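PDB 6C62: 1-carboxybiuret hydrolase subunit AtzE from Pseudomonas sp., which hydrolyses 1-carboxybiuret to urea-1,3-dicarboxylate and ammonia, a step in the degradation of the herbicide atrazine. Local coordinates for residues Ala72-Phe77 and Leu167-Asn172; Gly149-Ser154 and Gly173-Pro178. All coordinates share one frame; numbering follows the deposited sequence.

Overall arrangement
Both contacts are buried near the centre of the chain, their own centres about 8 Å apart. Contact 1 pairs neighbouring strands 70-74 and 165-170 of the large mixed sheet; contact 2 sets the turn leading into helix 152-159 and its first residue against the turn and first residues of helix 176-182. Along the chain the segments alternate, 72-77, 149-154, 167-172, 173-178, so strand 165-170 leads directly from one contact into the other. Several polar links bridge them, among them K74 NZ, 2.8 Å from S150 OG and probably hydrogen-bonded, and a 2.8 Å salt bridge from D170 OD2 to R176 NE. The interlocking brings together K74, S150 and S174, assigned by similarity as the amidase catalytic residues.

Contact 1: Ala72-Phe77 and Leu167-Asn172; sequences AVKNLF and LGSDTN
The F77 ring has L167 over one face and carbonyl oxygens along its edge. L167 CD1 sits 4.3 Å from the ring centroid and 28° off the normal, a CH-pi contact, while L167 CB lies 3.8 Å from F77 CE1; the two side chains cross at about a right angle. Near the ring plane, G168 O is 3.7 Å from F77 CZ, and K74 O also meets the edge. L103 of helix 102-109 touches both F77 and L167, extending this apolar cluster. V73 stands beside L167 on the same face of the sheet, the two side chains pointing the same way, with V73 CG1 against L167 CG.

Backbone pairing of strands 70-74 and 165-170, parallel neighbours in the central sheet of the amidase fold, carries these side chains. Their short axes run at 21° to each other, and V73 and L167 form the bridge, with CA atoms 4.7 Å apart. L167 supplies both of its backbone polar atoms: L167 N donates to A72 O at 3.1 Å, and L167 O accepts from K74 N at 3.0 Å. S154 OG is a second donor to L167 O.

Beyond the bridge, a type I turn from K74 to F77, closed by the bond from F77 N to K74 O, keeps L76 and F77 against the second strand. The K74 side chain follows that strand: CG is anti to the backbone N (chi1 -171°), starting an extended chain that carries CD past G168 CA and sets NZ 2.8 Å from S169 OG, its hydrogen-bond acceptor. L76 CD2 packs against the same hydroxyl, 3.4 Å from S169 OG. K74, a charge-relay residue by similarity, also bonds through NZ to S150 OG and S151 OG, which ties its side-chain end to the serines before helix 152-159.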
ATOM      1  N   ALA A  72       6.881   9.614  31.066  1.00  9.26           N
ATOM      2  CA  ALA A  72       6.526   8.205  30.980  1.00  9.33           C
ATOM      3  C   ALA A  72       5.918   7.903  29.634  1.00  8.64           C
ATOM      4  O   ALA A  72       5.493   8.825  28.897  1.00  8.51           O
ATOM      5  CB  ALA A  72       5.605   7.829  32.112  1.00  9.42           C
ATOM      6  N   VAL A  73       5.867   6.612  29.276  1.00  8.88           N
ATOM      7  CA  VAL A  73       5.407   6.236  27.901  1.00  9.16           C
ATOM      8  C   VAL A  73       4.328   5.159  27.917  1.00  9.50           C
ATOM      9  O   VAL A  73       4.364   4.234  28.735  1.00  8.42           O
ATOM     10  CB  VAL A  73       6.612   5.775  27.033  1.00  9.51           C
ATOM     11  CG1 VAL A  73       7.648   6.913  26.991  1.00  9.96           C
ATOM     12  CG2 VAL A  73       7.251   4.509  27.562  1.00  9.91           C
ATOM     13  N   LYS A  74       3.372   5.270  27.004  1.00  8.97           N
ATOM     14  CA  LYS A  74       2.406   4.210  26.780  1.00  8.89           C
ATOM     15  C   LYS A  74       3.131   2.878  26.596  1.00  9.13           C
ATOM     16  O   LYS A  74       4.206   2.821  25.956  1.00  8.39           O
ATOM     17  CB  LYS A  74       1.612   4.584  25.543  1.00  9.11           C
ATOM     18  CG  LYS A  74       0.409   3.711  25.254  1.00  9.20           C
ATOM     19  CD  LYS A  74      -0.293   4.280  24.025  1.00  9.11           C
ATOM     20  CE  LYS A  74      -1.607   3.573  23.775  1.00  9.32           C
ATOM     21  NZ  LYS A  74      -2.312   4.246  22.650  1.00  9.26           N
ATOM     22  N   ASN A  75       2.606   1.809  27.207  1.00  9.72           N
ATOM     23  CA  ASN A  75       3.352   0.560  27.291  1.00  9.40           C
ATOM     24  C   ASN A  75       3.396  -0.249  25.997  1.00  9.86           C
ATOM     25  O   ASN A  75       3.843  -1.383  26.011  1.00 10.11           O
ATOM     26  CB  ASN A  75       2.960  -0.230  28.534  1.00 10.52           C
ATOM     27  CG  ASN A  75       1.601  -0.935  28.455  1.00 11.08           C
ATOM     28  OD1 ASN A  75       1.063  -1.175  27.386  1.00 11.98           O
ATOM     29  ND2 ASN A  75       1.037  -1.230  29.619  1.00 10.24           N
ATOM     30  N   LEU A  76       2.967   0.322  24.858  1.00  9.18           N
ATOM     31  CA  LEU A  76       3.379  -0.190  23.550  1.00  9.41           C
ATOM     32  C   LEU A  76       4.812   0.294  23.086  1.00  9.29           C
ATOM     33  O   LEU A  76       5.320  -0.189  22.061  1.00  8.50           O
ATOM     34  CB  LEU A  76       2.319   0.099  22.504  1.00  9.82           C
ATOM     35  CG  LEU A  76       1.893   1.543  22.213  1.00 10.40           C
ATOM     36  CD1 LEU A  76       2.994   2.293  21.513  1.00 10.90           C
ATOM     37  CD2 LEU A  76       0.631   1.602  21.338  1.00 11.21           C
ATOM     38  N   PHE A  77       5.449   1.196  23.843  1.00  8.55           N
ATOM     39  CA  PHE A  77       6.789   1.627  23.536  1.00  9.63           C
ATOM     40  C   PHE A  77       7.771   0.663  24.194  1.00 10.16           C
ATOM     41  O   PHE A  77       7.641   0.348  25.402  1.00  9.99           O
ATOM     42  CB  PHE A  77       7.141   3.042  24.011  1.00  9.83           C
ATOM     43  CG  PHE A  77       6.514   4.157  23.224  1.00  9.99           C
ATOM     44  CD1 PHE A  77       5.218   4.562  23.450  1.00 10.23           C
ATOM     45  CD2 PHE A  77       7.229   4.798  22.221  1.00 10.78           C
ATOM     46  CE1 PHE A  77       4.634   5.623  22.710  1.00  9.78           C
ATOM     47  CE2 PHE A  77       6.687   5.824  21.487  1.00 10.58           C
ATOM     48  CZ  PHE A  77       5.365   6.250  21.721  1.00 10.01           C
ATOM     49  N   LEU A 167       4.317  10.026  26.336  1.00 10.55           N
ATOM     50  CA  LEU A 167       4.120   9.590  24.943  1.00 10.67           C
ATOM     51  C   LEU A 167       2.925   8.697  24.819  1.00 10.40           C
ATOM     52  O   LEU A 167       2.719   7.848  25.652  1.00  9.94           O
ATOM     53  CB  LEU A 167       5.353   8.900  24.392  1.00 11.13           C
ATOM     54  CG  LEU A 167       6.632   9.688  24.363  1.00 10.46           C
ATOM     55  CD1 LEU A 167       7.675   8.956  23.549  1.00 10.93           C
ATOM     56  CD2 LEU A 167       6.435  11.096  23.819  1.00 11.60           C
ATOM     57  N   GLY A 168       2.162   8.908  23.753  1.00 11.10           N
ATOM     58  CA  GLY A 168       1.054   8.065  23.372  1.00 11.16           C
ATOM     59  C   GLY A 168       1.083   7.673  21.908  1.00 11.28           C
ATOM     60  O   GLY A 168       2.064   7.947  21.187  1.00 10.06           O
ATOM     61  N   SER A 169       0.003   6.994  21.501  1.00 10.90           N
ATOM     62  CA  SER A 169      -0.232   6.688  20.108  1.00 10.66           C
ATOM     63  C   SER A 169      -1.623   7.116  19.755  1.00 10.34           C
ATOM     64  O   SER A 169      -2.510   7.228  20.613  1.00  8.68           O
ATOM     65  CB  SER A 169       0.017   5.206  19.752  1.00 11.49           C
ATOM     66  OG  SER A 169      -1.043   4.345  20.125  1.00 12.66           O
ATOM     67  N   ASP A 170      -1.799   7.396  18.469  1.00 10.67           N
ATOM     68  CA  ASP A 170      -3.053   7.865  17.911  1.00 10.56           C
ATOM     69  C   ASP A 170      -3.234   7.295  16.493  1.00 11.11           C
ATOM     70  O   ASP A 170      -2.510   7.651  15.557  1.00 10.55           O
ATOM     71  CB  ASP A 170      -3.075   9.433  17.907  1.00  9.61           C
ATOM     72  CG  ASP A 170      -4.482  10.011  17.581  1.00  9.23           C
ATOM     73  OD1 ASP A 170      -5.110   9.531  16.621  1.00  9.14           O
ATOM     74  OD2 ASP A 170      -4.938  10.964  18.273  1.00  9.08           O
ATOM     75  N   THR A 171      -4.194   6.399  16.349  1.00 11.62           N
ATOM     76  CA  THR A 171      -4.514   5.844  15.068  1.00 12.45           C
ATOM     77  C   THR A 171      -5.775   6.506  14.546  1.00 13.14           C
ATOM     78  O   THR A 171      -5.750   7.102  13.454  1.00 14.04           O
ATOM     79  CB  THR A 171      -4.662   4.322  15.206  1.00 13.83           C
ATOM     80  OG1 THR A 171      -3.451   3.816  15.702  1.00 15.02           O
ATOM     81  CG2 THR A 171      -4.901   3.660  13.860  1.00 13.20           C
ATOM     82  N   ASN A 172      -6.832   6.443  15.340  1.00 12.00           N
ATOM     83  CA  ASN A 172      -8.127   7.031  15.031  1.00 11.72           C
ATOM     84  C   ASN A 172      -8.595   8.010  16.115  1.00 11.14           C
ATOM     85  O   ASN A 172      -9.773   8.387  16.136  1.00 11.10           O
ATOM     86  CB  ASN A 172      -9.128   5.899  14.936  1.00 13.36           C
ATOM     87  CG  ASN A 172      -8.820   4.948  13.768  1.00 14.15           C
ATOM     88  OD1 ASN A 172      -8.722   5.387  12.617  1.00 15.00           O
ATOM     89  ND2 ASN A 172      -8.652   3.644  14.074  1.00 15.39           N
TER

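Contact 2: Gly149-Ser154 and Gly173-Pro178; sequences GSSGGS and GSIRVP
The probable catalytic centre of this amidase lies here, where S150, preceded by a cis peptide bond, faces S174, by similarity the nucleophile that forms the acyl-ester intermediate. S150 N donates to S174 OG over 2.7 Å with an N-H...O angle of 178°, essentially straight. S174 OG lies anti to its own carbonyl carbon (chi1 -76°), which turns it toward that N-H and brings it 3.0 Å from S150 OG. The polar end of S150 is bonded to K74 NZ.

S151 holds the backbone of S174 through a pair of bonds to S174 O. S151 N approaches in the carbonyl plane on a lone pair, at 3.2 Å; S151 OG comes from above, 51° out of that plane, at 2.8 Å. S151 OG is in turn bonded to S169 N, so this second-shell hydroxyl joins the turn at S174 to the neighbouring strand.

Two carbonyl oxygens pack on the helix start of the second segment. G149 O receives a CA-H...O contact from S174 CA at 3.5 Å and touches V177 CB and P178 CD. The proline ring then reaches along the first segment, with P178 CG 3.6 Å from S151 O. A serine nucleophile beside a cis-serine whose hydroxyl is bonded to a lysine is the hallmark Ser-cisSer-Lys triad of the amidase signature family.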
ATOM      1  N   GLY A 149      -8.900   7.067  25.938  1.00 12.67           N
ATOM      2  CA  GLY A 149      -8.029   6.017  25.448  1.00 12.31           C
ATOM      3  C   GLY A 149      -7.828   6.120  23.960  1.00 12.00           C
ATOM      4  O   GLY A 149      -8.403   7.023  23.310  1.00 11.40           O
ATOM      5  N   SER A 150      -7.016   5.224  23.390  1.00 11.48           N
ATOM      6  CA  SER A 150      -6.328   4.153  24.081  1.00 11.80           C
ATOM      7  C   SER A 150      -5.126   4.593  24.907  1.00 11.45           C
ATOM      8  O   SER A 150      -4.655   3.795  25.682  1.00 12.18           O
ATOM      9  CB  SER A 150      -5.897   3.059  23.085  1.00 12.74           C
ATOM     10  OG  SER A 150      -4.938   3.539  22.166  1.00 11.49           O
ATOM     11  N   SER A 151      -4.668   5.847  24.795  1.00 11.09           N
ATOM     12  CA  SER A 151      -3.538   6.333  25.611  1.00 12.02           C
ATOM     13  C   SER A 151      -3.989   6.933  26.968  1.00 12.52           C
ATOM     14  O   SER A 151      -3.576   8.004  27.347  1.00 11.51           O
ATOM     15  CB  SER A 151      -2.700   7.356  24.846  1.00 11.87           C
ATOM     16  OG  SER A 151      -2.377   6.976  23.520  1.00 10.40           O
ATOM     17  N   GLY A 152      -4.862   6.230  27.685  1.00 14.33           N
ATOM     18  CA  GLY A 152      -5.445   6.761  28.910  1.00 14.29           C
ATOM     19  C   GLY A 152      -4.438   7.006  30.037  1.00 13.34           C
ATOM     20  O   GLY A 152      -4.518   8.027  30.742  1.00 13.31           O
ATOM     21  N   GLY A 153      -3.493   6.095  30.205  1.00 12.50           N
ATOM     22  CA  GLY A 153      -2.415   6.325  31.172  1.00 11.16           C
ATOM     23  C   GLY A 153      -1.617   7.591  30.869  1.00 11.53           C
ATOM     24  O   GLY A 153      -1.185   8.277  31.766  1.00 12.17           O
ATOM     25  N   SER A 154      -1.396   7.881  29.585  1.00 11.28           N
ATOM     26  CA  SER A 154      -0.642   9.040  29.129  1.00 11.33           C
ATOM     27  C   SER A 154      -1.334  10.291  29.451  1.00 11.41           C
ATOM     28  O   SER A 154      -0.684  11.258  29.872  1.00 12.98           O
ATOM     29  CB  SER A 154      -0.335   8.950  27.614  1.00 11.79           C
ATOM     30  OG  SER A 154       0.319   7.693  27.340  1.00 12.07           O
ATOM     31  N   GLY A 173      -7.697   8.411  17.005  1.00 10.43           N
ATOM     32  CA  GLY A 173      -8.021   9.339  18.082  1.00 10.46           C
ATOM     33  C   GLY A 173      -7.312   9.174  19.392  1.00 10.61           C
ATOM     34  O   GLY A 173      -7.515   9.973  20.287  1.00 13.26           O
ATOM     35  N   SER A 174      -6.469   8.209  19.539  1.00 10.15           N
ATOM     36  CA  SER A 174      -6.001   7.804  20.851  1.00 10.73           C
ATOM     37  C   SER A 174      -5.017   8.691  21.615  1.00 10.69           C
ATOM     38  O   SER A 174      -4.671   8.340  22.749  1.00 11.11           O
ATOM     39  CB  SER A 174      -5.476   6.359  20.758  1.00 11.42           C
ATOM     40  OG  SER A 174      -6.612   5.506  20.691  1.00 13.64           O
ATOM     41  N   ILE A 175      -4.568   9.801  21.025  1.00 10.11           N
ATOM     42  CA  ILE A 175      -3.907  10.872  21.758  1.00 10.76           C
ATOM     43  C   ILE A 175      -4.901  11.981  22.054  1.00 10.55           C
ATOM     44  O   ILE A 175      -5.001  12.498  23.190  1.00 10.74           O
ATOM     45  CB  ILE A 175      -2.724  11.462  20.969  1.00 10.92           C
ATOM     46  CG1 ILE A 175      -1.526  10.527  21.055  1.00 11.51           C
ATOM     47  CG2 ILE A 175      -2.311  12.861  21.476  1.00 11.94           C
ATOM     48  CD1 ILE A 175      -0.393  10.855  20.062  1.00 12.82           C
ATOM     49  N   ARG A 176      -5.623  12.367  21.017  1.00 10.60           N
ATOM     50  CA  ARG A 176      -6.601  13.439  21.122  1.00 10.17           C
ATOM     51  C   ARG A 176      -7.743  13.141  22.101  1.00 10.53           C
ATOM     52  O   ARG A 176      -8.167  14.044  22.818  1.00 10.35           O
ATOM     53  CB  ARG A 176      -7.106  13.793  19.707  1.00  9.75           C
ATOM     54  CG  ARG A 176      -6.007  14.362  18.848  1.00  9.22           C
ATOM     55  CD  ARG A 176      -6.448  14.278  17.394  1.00  9.63           C
ATOM     56  NE  ARG A 176      -6.454  12.899  16.914  1.00  9.69           N
ATOM     57  CZ  ARG A 176      -7.071  12.493  15.801  1.00 10.09           C
ATOM     58  NH1 ARG A 176      -7.777  13.343  15.101  1.00  9.91           N
ATOM     59  NH2 ARG A 176      -6.987  11.218  15.385  1.00  9.42           N
ATOM     60  N   VAL A 177      -8.239  11.913  22.165  1.00 10.83           N
ATOM     61  CA  VAL A 177      -9.319  11.576  23.062  1.00 11.61           C
ATOM     62  C   VAL A 177      -8.906  11.718  24.579  1.00 13.19           C
ATOM     63  O   VAL A 177      -9.608  12.427  25.348  1.00 13.12           O
ATOM     64  CB  VAL A 177      -9.922  10.182  22.729  1.00 12.04           C
ATOM     65  CG1 VAL A 177     -10.931   9.723  23.789  1.00 11.56           C
ATOM     66  CG2 VAL A 177     -10.609  10.228  21.334  1.00 12.54           C
ATOM     67  N   PRO A 178      -7.811  11.082  25.022  1.00 11.77           N
ATOM     68  CA  PRO A 178      -7.401  11.308  26.409  1.00 12.13           C
ATOM     69  C   PRO A 178      -6.970  12.733  26.727  1.00 11.78           C
ATOM     70  O   PRO A 178      -7.180  13.182  27.833  1.00 11.93           O
ATOM     71  CB  PRO A 178      -6.241  10.314  26.643  1.00 13.43           C
ATOM     72  CG  PRO A 178      -5.895   9.788  25.314  1.00 14.30           C
ATOM     73  CD  PRO A 178      -7.017  10.053  24.343  1.00 12.92           C
TER